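Local coordinates for protein putative protease (Parabacteroides distasonis ATCC 8503, PDB 3KD4) that is of unestablished function but is probably an exported protease, at residues A[23-28]-A[116-121]; A[50-55]-A[95-100]; A[31-36]-A[110-115]. One frame throughout, in Å; residues are numbered along the deposited sequence.

All three contacts belong to the N-terminal beta region of the chain, its DUF3857 part. Contacts 1 and 3 are two lengths of one antiparallel pairing, strand 23-33 against strand 111-120, in the middle of a mixed eight-stranded sheet; their centres lie 22 Å apart and the salt bridge from R26 to D115 ties them. Contact 2 joins the end of strand 45-50 to strand 97-102 in a separate three-stranded sheet, its centre 12 Å from that of contact 1, which it touches through Q55 and T120. Along the chain, residues 50-55 and 95-100 fall between the paired strands, so the central pairing brackets the smaller sheet.

Contact 1 (A[23-28]-A[116-121]); sequences QEYRSS and YSIITK
Q23 to S27 pair with T120 to Y116 as neighbouring antiparallel strands in the mixed beta sheet of the N-terminal region, the segment axes 4.6 Å apart and 169° from parallel. Q23-T120, Y25-I118 and S27-Y116 are the hydrogen-bonded pairs, and each closes both of its backbone bonds, so these six residues have N-H and C=O satisfied across the contact. The Y25 N to I118 O bond is nearly straight, with 173° at the hydrogen. Between them stand the non-hydrogen-bonded pairs E24-I119 and R26-S117, whose N-H and C=O groups point away from each other, those of E24 and R26 to strand 6-17, those of S117 and I119 to strand 55-65.

On the face carrying E24, R26 and S117, the S117 OG donates to OE2 of E24 at 2.6 Å, meeting the lone pair that points away from OE1. The E24 chain is extended, with CG anti to the backbone N (chi1 175°), and its carboxylate also takes hydrogen bonds from glycerol probably left from the crystallisation liquor. H60 NE2 is a further partner of S117 OG, while R26 lays CG 3.5 Å from that OG and carries its guanidinium on to a salt bridge with D115.

The other face carries the two tyrosines, with S27 and I118 packed on them and Q23 and T120 at the far end. S27 CB sits over one face of the Y116 ring, 4.1 Å from its centroid, a CH-pi contact. The edge of the Y25 ring meets the Y116 hydroxyl, with CE2 of Y25 3.9 Å from OH of Y116, and I118 CD1 reaches that same Y25 edge. Farther along, T120 OG1 is hydrogen-bonded to Q55 NE2. One water joins the two hydroxyls at the tyrosine end, 2.8 Å from S27 OG and 2.9 Å from Y116 OH.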
loop_
_atom_site.group_PDB
_atom_site.type_symbol
_atom_site.label_atom_id
_atom_site.label_comp_id
_atom_site.label_asym_id
_atom_site.label_seq_id
_atom_site.Cartn_x
_atom_site.Cartn_y
_atom_site.Cartn_z
ATOM N N GLN A 23 -11.522 1.611 25.262
ATOM C CA GLN A 23 -10.204 1.034 24.998
ATOM C C GLN A 23 -9.112 1.950 25.476
ATOM O O GLN A 23 -9.302 3.164 25.672
ATOM C CB GLN A 23 -10.009 0.725 23.503
ATOM C CG GLN A 23 -10.981 -0.329 23.012
ATOM C CD GLN A 23 -10.769 -0.738 21.576
ATOM O OE1 GLN A 23 -9.703 -0.535 21.020
ATOM N NE2 GLN A 23 -11.792 -1.344 20.969
ATOM N N GLU A 24 -7.945 1.354 25.699
ATOM C CA GLU A 24 -6.744 2.124 25.879
ATOM C C GLU A 24 -5.695 1.513 25.000
ATOM O O GLU A 24 -5.592 0.260 24.878
ATOM C CB GLU A 24 -6.306 2.165 27.349
ATOM C CG GLU A 24 -4.952 2.881 27.544
ATOM C CD GLU A 24 -4.527 3.113 29.023
ATOM O OE1 GLU A 24 -5.213 2.600 29.903
ATOM O OE2 GLU A 24 -3.478 3.768 29.261
ATOM N N TYR A 25 -4.926 2.381 24.359
ATOM C CA TYR A 25 -3.675 2.005 23.714
ATOM C C TYR A 25 -2.526 2.801 24.369
ATOM O O TYR A 25 -2.576 4.027 24.457
ATOM C CB TYR A 25 -3.740 2.290 22.203
ATOM C CG TYR A 25 -2.384 2.200 21.506
ATOM C CD1 TYR A 25 -1.733 0.986 21.386
ATOM C CD2 TYR A 25 -1.748 3.339 20.970
ATOM C CE1 TYR A 25 -0.501 0.883 20.745
ATOM C CE2 TYR A 25 -0.488 3.237 20.312
ATOM C CZ TYR A 25 0.117 2.010 20.217
ATOM O OH TYR A 25 1.330 1.842 19.590
ATOM N N ARG A 26 -1.536 2.112 24.888
ATOM C CA ARG A 26 -0.411 2.758 25.557
ATOM C C ARG A 26 0.875 2.359 24.856
ATOM O O ARG A 26 1.118 1.166 24.609
ATOM C CB ARG A 26 -0.335 2.412 27.032
ATOM C CG ARG A 26 0.803 3.146 27.775
ATOM C CD ARG A 26 0.640 3.087 29.282
ATOM N NE ARG A 26 1.725 3.866 29.942
ATOM C CZ ARG A 26 1.772 4.091 31.245
ATOM N NH1 ARG A 26 0.799 3.642 32.033
ATOM N NH2 ARG A 26 2.760 4.788 31.758
ATOM N N SER A 27 1.657 3.365 24.482
ATOM C CA SER A 27 2.876 3.152 23.697
ATOM C C SER A 27 4.023 3.812 24.392
ATOM O O SER A 27 3.935 5.009 24.652
ATOM C CB SER A 27 2.751 3.774 22.288
ATOM O OG SER A 27 4.017 3.828 21.635
ATOM N N SER A 28 5.066 3.043 24.744
ATOM C CA SER A 28 6.309 3.675 25.240
ATOM C C SER A 28 7.477 3.232 24.437
ATOM O O SER A 28 7.506 2.106 23.872
ATOM C CB SER A 28 6.618 3.437 26.730
ATOM O OG SER A 28 6.778 2.080 26.930
ATOM N N TYR A 116 2.947 7.356 26.106
ATOM C CA TYR A 116 1.629 7.976 26.008
ATOM C C TYR A 116 0.530 6.951 25.875
ATOM O O TYR A 116 0.780 5.797 25.458
ATOM C CB TYR A 116 1.546 8.955 24.828
ATOM C CG TYR A 116 1.560 8.309 23.474
ATOM C CD1 TYR A 116 2.748 8.070 22.809
ATOM C CD2 TYR A 116 0.371 7.922 22.854
ATOM C CE1 TYR A 116 2.770 7.458 21.548
ATOM C CE2 TYR A 116 0.375 7.321 21.600
ATOM C CZ TYR A 116 1.574 7.082 20.958
ATOM O OH TYR A 116 1.542 6.489 19.716
ATOM N N SER A 117 -0.690 7.394 26.164
ATOM C CA SER A 117 -1.885 6.605 25.911
ATOM C C SER A 117 -2.873 7.359 25.060
ATOM O O SER A 117 -3.017 8.593 25.170
ATOM C CB SER A 117 -2.612 6.229 27.193
ATOM O OG SER A 117 -1.829 5.397 28.032
ATOM N N ILE A 118 -3.609 6.595 24.274
ATOM C CA ILE A 118 -4.810 7.053 23.610
ATOM C C ILE A 118 -5.971 6.289 24.272
ATOM O O ILE A 118 -5.994 5.056 24.274
ATOM C CB ILE A 118 -4.758 6.764 22.114
ATOM C CG1 ILE A 118 -3.593 7.559 21.489
ATOM C CG2 ILE A 118 -6.132 7.097 21.474
ATOM C CD1 ILE A 118 -3.306 7.202 20.009
ATOM N N ILE A 119 -6.905 7.035 24.857
ATOM C CA ILE A 119 -8.039 6.472 25.560
ATOM C C ILE A 119 -9.279 6.704 24.709
ATOM O O ILE A 119 -9.594 7.838 24.364
ATOM C CB ILE A 119 -8.186 7.096 26.931
ATOM C CG1 ILE A 119 -6.915 6.797 27.751
ATOM C CG2 ILE A 119 -9.475 6.557 27.659
ATOM C CD1 ILE A 119 -6.530 7.892 28.621
ATOM N N THR A 120 -9.965 5.623 24.380
ATOM C CA THR A 120 -11.144 5.674 23.488
ATOM C C THR A 120 -12.386 5.383 24.306
ATOM O O THR A 120 -12.471 4.360 24.998
ATOM C CB THR A 120 -11.011 4.666 22.378
ATOM O OG1 THR A 120 -9.800 4.934 21.643
ATOM C CG2 THR A 120 -12.193 4.712 21.444
ATOM N N LYS A 121 -13.345 6.282 24.230
ATOM C CA LYS A 121 -14.601 6.123 24.950
ATOM C C LYS A 121 -15.499 5.042 24.333
ATOM O O LYS A 121 -15.291 4.647 23.198
ATOM C CB LYS A 121 -15.295 7.482 25.079
ATOM C CG LYS A 121 -15.979 7.997 23.838
ATOM C CD LYS A 121 -16.501 9.431 24.179
ATOM C CE LYS A 121 -17.614 9.904 23.279
ATOM N NZ LYS A 121 -17.958 11.329 23.652
HETATM O O HOH W 1 3.555 4.591 18.974
#

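Contact 2 (A[50-55]-A[95-100]); sequences YNPDFQ and QLKEMV
N51 OD1 is gripped by two donors, the side-chain NE2 of Q95 at 3.0 Å across the contact and the backbone N of D53 at 3.1 Å within its own turn. They arrive from opposite faces of the N51 amide plane, both well out of it, although the oxygen lies almost in the plane of the Q95 amide. The bond from D53 makes an Asx turn, so one side chain both shapes the loop and holds the residues before strand 97-102. The Q95 chain bends at chi2 (-64°), which sets its CD 3.8 Å from N51 OD1, and its CG passes 3.4 Å from OD2 of D53, the carboxylate and amide planes only 11° apart. L96 CD2 packs on the N51 side chain, against CG and CB.

Inside the loop, Q55 OE1 accepts from N51 N on a lone pair, and N51 O takes both F54 N and Q55 N. Y50 and K97 form a hydrogen-bonded antiparallel pair through two backbone bonds. K97 CB lies 3.7 Å above the Y50 ring plane, displaced toward the rim, a CH-pi contact, while K97 CG meets P52 CG at 3.7 Å.

The contact closes one end of the three-stranded sheet: strand 97-102 runs between 45-50 and 79-82, where E81 is hydrogen-bonded to the Y50 hydroxyl, and the loop leads directly into strand 55-65 of the larger sheet.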
loop_
_atom_site.group_PDB
_atom_site.type_symbol
_atom_site.label_atom_id
_atom_site.label_comp_id
_atom_site.label_asym_id
_atom_site.label_seq_id
_atom_site.Cartn_x
_atom_site.Cartn_y
_atom_site.Cartn_z
ATOM N N TYR A 50 -5.045 11.070 16.415
ATOM C CA TYR A 50 -6.219 10.580 17.115
ATOM C C TYR A 50 -7.442 11.381 16.766
ATOM O O TYR A 50 -7.354 12.466 16.170
ATOM C CB TYR A 50 -6.003 10.559 18.634
ATOM C CG TYR A 50 -5.798 11.928 19.243
ATOM C CD1 TYR A 50 -4.605 12.625 19.078
ATOM C CD2 TYR A 50 -6.797 12.518 19.999
ATOM C CE1 TYR A 50 -4.437 13.922 19.644
ATOM C CE2 TYR A 50 -6.631 13.775 20.575
ATOM C CZ TYR A 50 -5.476 14.477 20.370
ATOM O OH TYR A 50 -5.364 15.713 20.980
ATOM N N ASN A 51 -8.599 10.830 17.145
ATOM C CA ASN A 51 -9.872 11.482 16.867
ATOM C C ASN A 51 -10.495 11.992 18.158
ATOM O O ASN A 51 -11.065 11.213 18.929
ATOM C CB ASN A 51 -10.798 10.470 16.189
ATOM C CG ASN A 51 -12.131 11.079 15.784
ATOM O OD1 ASN A 51 -12.434 12.185 16.146
ATOM N ND2 ASN A 51 -12.923 10.338 15.045
ATOM N N PRO A 52 -10.425 13.299 18.399
ATOM C CA PRO A 52 -10.888 13.832 19.657
ATOM C C PRO A 52 -12.386 13.760 19.882
ATOM O O PRO A 52 -12.814 13.982 20.998
ATOM C CB PRO A 52 -10.471 15.303 19.606
ATOM C CG PRO A 52 -10.177 15.601 18.225
ATOM C CD PRO A 52 -9.842 14.344 17.536
ATOM N N ASP A 53 -13.184 13.445 18.875
ATOM C CA ASP A 53 -14.597 13.200 19.150
ATOM C C ASP A 53 -14.798 11.987 20.080
ATOM O O ASP A 53 -15.790 11.929 20.785
ATOM C CB ASP A 53 -15.377 12.973 17.881
ATOM C CG ASP A 53 -15.526 14.227 17.034
ATOM O OD1 ASP A 53 -15.250 15.347 17.501
ATOM O OD2 ASP A 53 -15.900 14.063 15.859
ATOM N N PHE A 54 -13.878 11.022 20.065
ATOM C CA PHE A 54 -13.999 9.849 20.932
ATOM C C PHE A 54 -12.732 9.482 21.664
ATOM O O PHE A 54 -12.743 8.543 22.495
ATOM C CB PHE A 54 -14.414 8.642 20.093
ATOM C CG PHE A 54 -15.779 8.792 19.447
ATOM C CD1 PHE A 54 -15.926 9.452 18.243
ATOM C CD2 PHE A 54 -16.910 8.277 20.063
ATOM C CE1 PHE A 54 -17.203 9.612 17.667
ATOM C CE2 PHE A 54 -18.181 8.428 19.472
ATOM C CZ PHE A 54 -18.313 9.084 18.291
ATOM N N GLN A 55 -11.629 10.181 21.384
ATOM C CA GLN A 55 -10.361 9.794 21.981
ATOM C C GLN A 55 -9.701 10.928 22.718
ATOM O O GLN A 55 -9.801 12.094 22.318
ATOM C CB GLN A 55 -9.395 9.254 20.923
ATOM C CG GLN A 55 -9.986 8.104 20.118
ATOM C CD GLN A 55 -9.034 7.523 19.103
ATOM O OE1 GLN A 55 -8.487 8.236 18.268
ATOM N NE2 GLN A 55 -8.834 6.215 19.169
ATOM N N GLN A 95 -11.930 17.737 12.449
ATOM C CA GLN A 95 -11.674 17.606 13.889
ATOM C C GLN A 95 -10.436 16.719 14.205
ATOM O O GLN A 95 -9.910 16.773 15.314
ATOM C CB GLN A 95 -12.925 17.122 14.639
ATOM C CG GLN A 95 -13.117 15.602 14.800
ATOM C CD GLN A 95 -13.316 14.815 13.500
ATOM O OE1 GLN A 95 -13.476 15.388 12.415
ATOM N NE2 GLN A 95 -13.289 13.471 13.612
ATOM N N LEU A 96 -9.961 15.930 13.233
ATOM C CA LEU A 96 -8.877 14.988 13.491
ATOM C C LEU A 96 -7.618 15.712 13.914
ATOM O O LEU A 96 -7.397 16.834 13.486
ATOM C CB LEU A 96 -8.621 14.113 12.287
ATOM C CG LEU A 96 -9.767 13.145 11.941
ATOM C CD1 LEU A 96 -9.365 12.367 10.678
ATOM C CD2 LEU A 96 -10.125 12.236 13.117
ATOM N N LYS A 97 -6.854 15.095 14.821
ATOM C CA LYS A 97 -5.638 15.686 15.376
ATOM C C LYS A 97 -4.414 14.832 15.236
ATOM O O LYS A 97 -4.466 13.582 15.311
ATOM C CB LYS A 97 -5.799 16.004 16.838
ATOM C CG LYS A 97 -6.883 16.998 17.129
ATOM C CD LYS A 97 -6.464 18.386 16.866
ATOM C CE LYS A 97 -7.650 19.377 16.937
ATOM N NZ LYS A 97 -7.149 20.753 16.594
ATOM N N GLU A 98 -3.296 15.526 15.036
ATOM C CA GLU A 98 -1.975 14.932 15.087
ATOM C C GLU A 98 -1.139 15.770 16.023
ATOM O O GLU A 98 -0.894 16.943 15.745
ATOM C CB GLU A 98 -1.357 14.903 13.693
ATOM C CG GLU A 98 0.103 14.470 13.633
ATOM C CD GLU A 98 0.553 14.180 12.228
ATOM O OE1 GLU A 98 -0.216 14.394 11.287
ATOM O OE2 GLU A 98 1.675 13.723 12.039
HETATM N N MSE A 99 -0.701 15.152 17.126
HETATM C CA MSE A 99 0.190 15.788 18.073
HETATM C C MSE A 99 1.615 15.553 17.570
HETATM O O MSE A 99 2.007 14.393 17.355
HETATM C CB MSE A 99 0.072 15.156 19.471
HETATM C CG MSE A 99 1.162 15.650 20.437
HETATM SE SE MSE A 99 0.944 17.465 20.840
HETATM C CE MSE A 99 -0.553 17.375 22.098
ATOM N N VAL A 100 2.364 16.637 17.398
ATOM C CA VAL A 100 3.781 16.560 17.030
ATOM C C VAL A 100 4.579 16.899 18.287
ATOM O O VAL A 100 4.429 17.979 18.870
ATOM C CB VAL A 100 4.123 17.545 15.895
ATOM C CG1 VAL A 100 5.651 17.497 15.548
ATOM C CG2 VAL A 100 3.219 17.242 14.654
#

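Contact 3 (A[31-36]-A[110-115]); sequences LTLFTH and ATIYLD. With PO4 (phosphate ion), chain C.
The far end of the central strand pair, where strand 23-33 runs out beside the start of strand 111-120, is joined through L31, T32 and L33 with A110, T111 and I112. L31 and I112 are a hydrogen-bonded antiparallel pair, with I112 N reaching L31 O at 2.7 Å and L31 N donating to I112 O in return. L33 N to A110 O continues the pairing, and L33 also has a backbone hydrogen bond with G109.

On one face, T32 and T111 meet hydroxyl to hydroxyl, OG1 to OG1 at 2.7 Å. Both threonines hold OG1 anti to the carbonyl carbon (chi1 -54° and -59°), and the methyl CG2 of T32 comes 3.5 Å from A110 O. On the other face the contact is apolar: L31 and I112 lie side by side and point the same way, and I112 CD1 touches L33 CD1 at 4.0 Å. Strand 6-17 packs on L31 and L33 through A6.

Beyond the paired residues, Y113 OH donates to O2 of a phosphate, probably from the crystallisation liquor, at 2.6 Å and at the ring edge, and the Y113 ring stacks with Y63. The two faces thus differ in chemistry: the T32-T111 hydroxyl pair lies on the partly exposed side, the aliphatic L31, L33 and I112 on the buried one.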
loop_
_atom_site.group_PDB
_atom_site.type_symbol
_atom_site.label_atom_id
_atom_site.label_comp_id
_atom_site.label_asym_id
_atom_site.label_seq_id
_atom_site.Cartn_x
_atom_site.Cartn_y
_atom_site.Cartn_z
ATOM N N LEU A 31 14.517 5.545 22.309
ATOM C CA LEU A 31 15.165 5.629 21.010
ATOM C C LEU A 31 16.456 6.401 21.132
ATOM O O LEU A 31 16.454 7.603 21.426
ATOM C CB LEU A 31 14.224 6.308 20.000
ATOM C CG LEU A 31 14.761 6.675 18.599
ATOM C CD1 LEU A 31 15.250 5.456 17.832
ATOM C CD2 LEU A 31 13.672 7.395 17.823
ATOM N N THR A 32 17.570 5.723 20.891
ATOM C CA THR A 32 18.862 6.376 20.894
ATOM C C THR A 32 19.291 6.782 19.479
ATOM O O THR A 32 19.197 5.983 18.558
ATOM C CB THR A 32 19.923 5.449 21.513
ATOM O OG1 THR A 32 19.476 5.020 22.810
ATOM C CG2 THR A 32 21.264 6.175 21.622
ATOM N N LEU A 33 19.724 8.034 19.335
ATOM C CA LEU A 33 20.178 8.619 18.075
ATOM C C LEU A 33 21.683 8.798 18.128
ATOM O O LEU A 33 22.196 9.418 19.036
ATOM C CB LEU A 33 19.479 9.945 17.854
ATOM C CG LEU A 33 17.931 9.903 17.819
ATOM C CD1 LEU A 33 17.378 11.230 17.300
ATOM C CD2 LEU A 33 17.378 8.759 16.967
ATOM N N PHE A 34 22.413 8.234 17.177
ATOM C CA PHE A 34 23.870 8.243 17.263
ATOM C C PHE A 34 24.539 9.259 16.353
ATOM O O PHE A 34 25.711 9.502 16.518
ATOM C CB PHE A 34 24.440 6.880 16.919
ATOM C CG PHE A 34 24.011 5.799 17.838
ATOM C CD1 PHE A 34 24.505 5.740 19.125
ATOM C CD2 PHE A 34 23.129 4.823 17.410
ATOM C CE1 PHE A 34 24.087 4.732 19.982
ATOM C CE2 PHE A 34 22.737 3.798 18.258
ATOM C CZ PHE A 34 23.204 3.767 19.536
ATOM N N THR A 35 23.814 9.826 15.397
ATOM C CA THR A 35 24.386 10.754 14.434
ATOM C C THR A 35 23.527 12.025 14.325
ATOM O O THR A 35 22.313 12.015 14.613
ATOM C CB THR A 35 24.411 10.142 13.009
ATOM O OG1 THR A 35 23.056 9.995 12.561
ATOM C CG2 THR A 35 25.112 8.744 12.957
ATOM N N HIS A 36 24.128 13.094 13.838
ATOM C CA HIS A 36 23.338 14.246 13.397
ATOM C C HIS A 36 22.339 13.955 12.305
ATOM O O HIS A 36 21.288 14.572 12.293
ATOM C CB HIS A 36 24.243 15.400 12.987
ATOM C CG HIS A 36 25.049 15.897 14.133
ATOM N ND1 HIS A 36 26.414 16.018 14.089
ATOM C CD2 HIS A 36 24.680 16.176 15.407
ATOM C CE1 HIS A 36 26.851 16.433 15.268
ATOM N NE2 HIS A 36 25.816 16.517 16.088
ATOM N N ALA A 110 22.235 10.512 22.704
ATOM C CA ALA A 110 21.074 10.765 23.561
ATOM C C ALA A 110 19.928 9.824 23.252
ATOM O O ALA A 110 19.823 9.295 22.126
ATOM C CB ALA A 110 20.600 12.205 23.403
ATOM N N THR A 111 19.086 9.589 24.261
ATOM C CA THR A 111 17.957 8.675 24.163
ATOM C C THR A 111 16.656 9.372 24.443
ATOM O O THR A 111 16.480 10.000 25.489
ATOM C CB THR A 111 18.087 7.503 25.132
ATOM O OG1 THR A 111 19.294 6.805 24.838
ATOM C CG2 THR A 111 16.877 6.544 25.019
ATOM N N ILE A 112 15.758 9.283 23.483
ATOM C CA ILE A 112 14.410 9.836 23.594
ATOM C C ILE A 112 13.532 8.867 24.338
ATOM O O ILE A 112 13.450 7.702 23.949
ATOM C CB ILE A 112 13.772 10.035 22.180
ATOM C CG1 ILE A 112 14.538 11.093 21.390
ATOM C CG2 ILE A 112 12.262 10.370 22.283
ATOM C CD1 ILE A 112 14.279 11.039 19.806
ATOM N N TYR A 113 12.823 9.363 25.351
ATOM C CA TYR A 113 11.813 8.579 26.083
ATOM C C TYR A 113 10.451 9.195 25.847
ATOM O O TYR A 113 10.244 10.390 26.096
ATOM C CB TYR A 113 12.092 8.639 27.581
ATOM C CG TYR A 113 13.196 7.764 28.055
ATOM C CD1 TYR A 113 14.511 8.062 27.765
ATOM C CD2 TYR A 113 12.926 6.635 28.839
ATOM C CE1 TYR A 113 15.552 7.266 28.197
ATOM C CE2 TYR A 113 13.992 5.812 29.300
ATOM C CZ TYR A 113 15.294 6.157 28.972
ATOM O OH TYR A 113 16.362 5.376 29.393
ATOM N N LEU A 114 9.513 8.398 25.379
ATOM C CA LEU A 114 8.137 8.859 25.204
ATOM C C LEU A 114 7.176 7.740 25.569
ATOM O O LEU A 114 7.245 6.639 25.017
ATOM C CB LEU A 114 7.884 9.271 23.741
ATOM C CG LEU A 114 6.494 9.783 23.365
ATOM C CD1 LEU A 114 6.123 11.062 24.183
ATOM C CD2 LEU A 114 6.361 10.034 21.818
ATOM N N ASP A 115 6.204 8.074 26.393
ATOM C CA ASP A 115 5.225 7.129 26.922
ATOM C C ASP A 115 3.891 7.851 26.907
ATOM O O ASP A 115 3.752 8.912 27.539
ATOM C CB ASP A 115 5.640 6.744 28.335
ATOM C CG ASP A 115 4.714 5.691 28.968
ATOM O OD1 ASP A 115 3.696 5.321 28.353
ATOM O OD2 ASP A 115 4.991 5.278 30.115
HETATM P P PO4 C . 15.752 2.019 30.893
HETATM O O1 PO4 C . 16.432 1.217 31.969
HETATM O O2 PO4 C . 15.892 3.530 31.121
HETATM O O3 PO4 C . 16.379 1.615 29.568
HETATM O O4 PO4 C . 14.314 1.552 30.801
#